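Local coordinates for protein DNA polymerase III subunit delta (Bacillus subtilis, PDB 3ZH9) that forms part of the clamp-loading complex that places the beta sliding clamp on primed DNA, probably acting as the wrench that opens the clamp ring, at residues Phe259-Ile262 against Leu263-Tyr267. Residues are numbered along the deposited sequence; the frame is centred on the assembly and turned at random.
Sequences FRLI and LQTKY
T265 turns back on L261, one helical turn earlier, and grips the L261 carbonyl oxygen twice. Its backbone N donates to L261 O at 2.9 Å, and its hydroxyl OG1 donates to the same oxygen at 3.0 Å, the two arriving from opposite faces of the carbonyl plane. OG1 stands 35° out of that plane, placed there because it lies beside its own backbone N (chi1 -64°). Threonine suits this buried site, since L261 O takes up its hydroxyl, while the side chain touches I278 and L282 of helix 275-282. The L261 side chain crosses that of T265 at a slant, CD1 lying 3.8 Å from OG1; it also touches A292 of helix 286-296 and L282. A valine here would probably cost L261 O its second donor, leaving the backbone bond. On the exposed flank, Q264 has CG anti to its carbonyl carbon (chi1 -74°), which carries the amide back beside the preceding turn, OE1 in van der Waals contact with L261 CA (3.7 Å). K266 instead sends its long chain away to bond the carbonyl oxygens of A296 and F299. With I262 buried on A296 and F259 edge-to-face with F299, this is an amphipathic alpha-helix of the helical C-terminal domain.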
ATOM      1  N   PHE A 259       8.062   8.743 -15.551  1.00 26.54           N
ATOM      2  CA  PHE A 259       9.095   9.729 -15.861  1.00 27.25           C
ATOM      3  C   PHE A 259       9.025  10.912 -14.918  1.00 27.48           C
ATOM      4  O   PHE A 259      10.048  11.414 -14.491  1.00 26.11           O
ATOM      5  CB  PHE A 259       9.049  10.159 -17.329  1.00 30.92           C
ATOM      6  CG  PHE A 259       9.866   9.272 -18.223  1.00 33.43           C
ATOM      7  CD1 PHE A 259      11.247   9.226 -18.092  1.00 34.85           C
ATOM      8  CD2 PHE A 259       9.264   8.468 -19.165  1.00 30.16           C
ATOM      9  CE1 PHE A 259      12.019   8.385 -18.898  1.00 32.94           C
ATOM     10  CE2 PHE A 259      10.032   7.634 -19.989  1.00 33.39           C
ATOM     11  CZ  PHE A 259      11.413   7.591 -19.843  1.00 32.31           C
ATOM     12  N   ARG A 260       7.815  11.340 -14.569  1.00 25.86           N
ATOM     13  CA  ARG A 260       7.666  12.369 -13.545  1.00 25.63           C
ATOM     14  C   ARG A 260       8.247  11.906 -12.215  1.00 27.20           C
ATOM     15  O   ARG A 260       8.930  12.664 -11.543  1.00 28.29           O
ATOM     16  CB  ARG A 260       6.200  12.800 -13.389  1.00 29.18           C
ATOM     17  CG  ARG A 260       5.722  13.708 -14.548  1.00 50.40           C
ATOM     18  CD  ARG A 260       4.386  14.387 -14.243  1.00 53.43           C
ATOM     19  NE  ARG A 260       3.347  13.399 -13.999  1.00 67.91           N
ATOM     20  CZ  ARG A 260       2.415  13.074 -14.883  1.00 73.77           C
ATOM     21  NH1 ARG A 260       2.375  13.687 -16.062  1.00 80.23           N
ATOM     22  NH2 ARG A 260       1.515  12.151 -14.582  1.00 64.76           N
ATOM     23  N   LEU A 261       7.977  10.658 -11.843  1.00 26.49           N
ATOM     24  CA  LEU A 261       8.549  10.090 -10.627  1.00 28.48           C
ATOM     25  C   LEU A 261      10.076  10.062 -10.645  1.00 26.51           C
ATOM     26  O   LEU A 261      10.720  10.355  -9.635  1.00 26.78           O
ATOM     27  CB  LEU A 261       8.032   8.675 -10.412  1.00 25.90           C
ATOM     28  CG  LEU A 261       8.509   7.994  -9.132  1.00 28.14           C
ATOM     29  CD1 LEU A 261       8.191   8.809  -7.883  1.00 29.62           C
ATOM     30  CD2 LEU A 261       7.914   6.580  -9.050  1.00 31.01           C
ATOM     31  N   ILE A 262      10.659   9.670 -11.776  1.00 22.36           N
ATOM     32  CA  ILE A 262      12.118   9.628 -11.876  1.00 26.83           C
ATOM     33  C   ILE A 262      12.711  11.025 -11.681  1.00 24.29           C
ATOM     34  O   ILE A 262      13.653  11.222 -10.911  1.00 30.97           O
ATOM     35  CB  ILE A 262      12.557   9.053 -13.245  1.00 29.61           C
ATOM     36  CG1 ILE A 262      12.196   7.566 -13.312  1.00 29.95           C
ATOM     37  CG2 ILE A 262      14.057   9.209 -13.444  1.00 23.23           C
ATOM     38  CD1 ILE A 262      12.141   7.044 -14.721  1.00 28.90           C
ATOM     39  N   LEU A 263      12.133  12.009 -12.355  1.00 25.89           N
ATOM     40  CA  LEU A 263      12.616  13.390 -12.218  1.00 22.12           C
ATOM     41  C   LEU A 263      12.548  13.863 -10.754  1.00 28.83           C
ATOM     42  O   LEU A 263      13.515  14.398 -10.229  1.00 26.19           O
ATOM     43  CB  LEU A 263      11.807  14.333 -13.121  1.00 20.70           C
ATOM     44  CG  LEU A 263      12.280  15.797 -13.067  1.00 24.97           C
ATOM     45  CD1 LEU A 263      13.545  15.970 -13.911  1.00 25.37           C
ATOM     46  CD2 LEU A 263      11.207  16.713 -13.526  1.00 22.08           C
ATOM     47  N   GLN A 264      11.408  13.658 -10.093  1.00 22.89           N
ATOM     48  CA  GLN A 264      11.268  14.034  -8.676  1.00 24.02           C
ATOM     49  C   GLN A 264      12.291  13.331  -7.768  1.00 36.04           C
ATOM     50  O   GLN A 264      12.940  13.946  -6.919  1.00 31.84           O
ATOM     51  CB  GLN A 264       9.870  13.685  -8.187  1.00 23.66           C
ATOM     52  CG  GLN A 264       8.775  14.609  -8.704  1.00 28.39           C
ATOM     53  CD  GLN A 264       7.405  14.033  -8.432  1.00 34.83           C
ATOM     54  OE1 GLN A 264       7.171  12.842  -8.636  1.00 34.63           O
ATOM     55  NE2 GLN A 264       6.497  14.868  -7.966  1.00 34.84           N
ATOM     56  N   THR A 265      12.392  12.022  -7.936  1.00 31.25           N
ATOM     57  CA  THR A 265      13.319  11.228  -7.160  1.00 33.23           C
ATOM     58  C   THR A 265      14.772  11.694  -7.388  1.00 32.37           C
ATOM     59  O   THR A 265      15.539  11.860  -6.433  1.00 32.70           O
ATOM     60  CB  THR A 265      13.143   9.738  -7.506  1.00 33.17           C
ATOM     61  OG1 THR A 265      11.830   9.319  -7.103  1.00 34.71           O
ATOM     62  CG2 THR A 265      14.147   8.920  -6.763  1.00 41.07           C
ATOM     63  N   LYS A 266      15.141  11.921  -8.647  1.00 27.54           N
ATOM     64  CA  LYS A 266      16.495  12.384  -8.971  1.00 34.13           C
ATOM     65  C   LYS A 266      16.780  13.725  -8.295  1.00 34.90           C
ATOM     66  O   LYS A 266      17.849  13.939  -7.743  1.00 30.46           O
ATOM     67  CB  LYS A 266      16.678  12.505 -10.492  1.00 28.70           C
ATOM     68  CG  LYS A 266      18.102  12.808 -10.939  1.00 31.55           C
ATOM     69  CD  LYS A 266      18.152  13.060 -12.451  1.00 30.32           C
ATOM     70  CE  LYS A 266      19.585  13.153 -12.973  1.00 34.30           C
ATOM     71  NZ  LYS A 266      20.343  11.872 -12.873  1.00 25.56           N
ATOM     72  N   TYR A 267      15.800  14.622  -8.339  1.00 31.33           N
ATOM     73  CA  TYR A 267      15.909  15.941  -7.729  1.00 29.69           C
ATOM     74  C   TYR A 267      16.180  15.875  -6.217  1.00 37.45           C
ATOM     75  O   TYR A 267      17.049  16.577  -5.690  1.00 33.93           O
ATOM     76  CB  TYR A 267      14.623  16.731  -7.994  1.00 26.06           C
ATOM     77  CG  TYR A 267      14.601  18.081  -7.306  1.00 31.93           C
ATOM     78  CD1 TYR A 267      15.277  19.179  -7.847  1.00 31.96           C
ATOM     79  CD2 TYR A 267      13.908  18.256  -6.113  1.00 23.69           C
ATOM     80  CE1 TYR A 267      15.261  20.417  -7.205  1.00 30.15           C
ATOM     81  CE2 TYR A 267      13.885  19.482  -5.468  1.00 34.92           C
ATOM     82  CZ  TYR A 267      14.551  20.560  -6.020  1.00 31.20           C
ATOM     83  OH  TYR A 267      14.511  21.764  -5.357  1.00 35.77           O
TER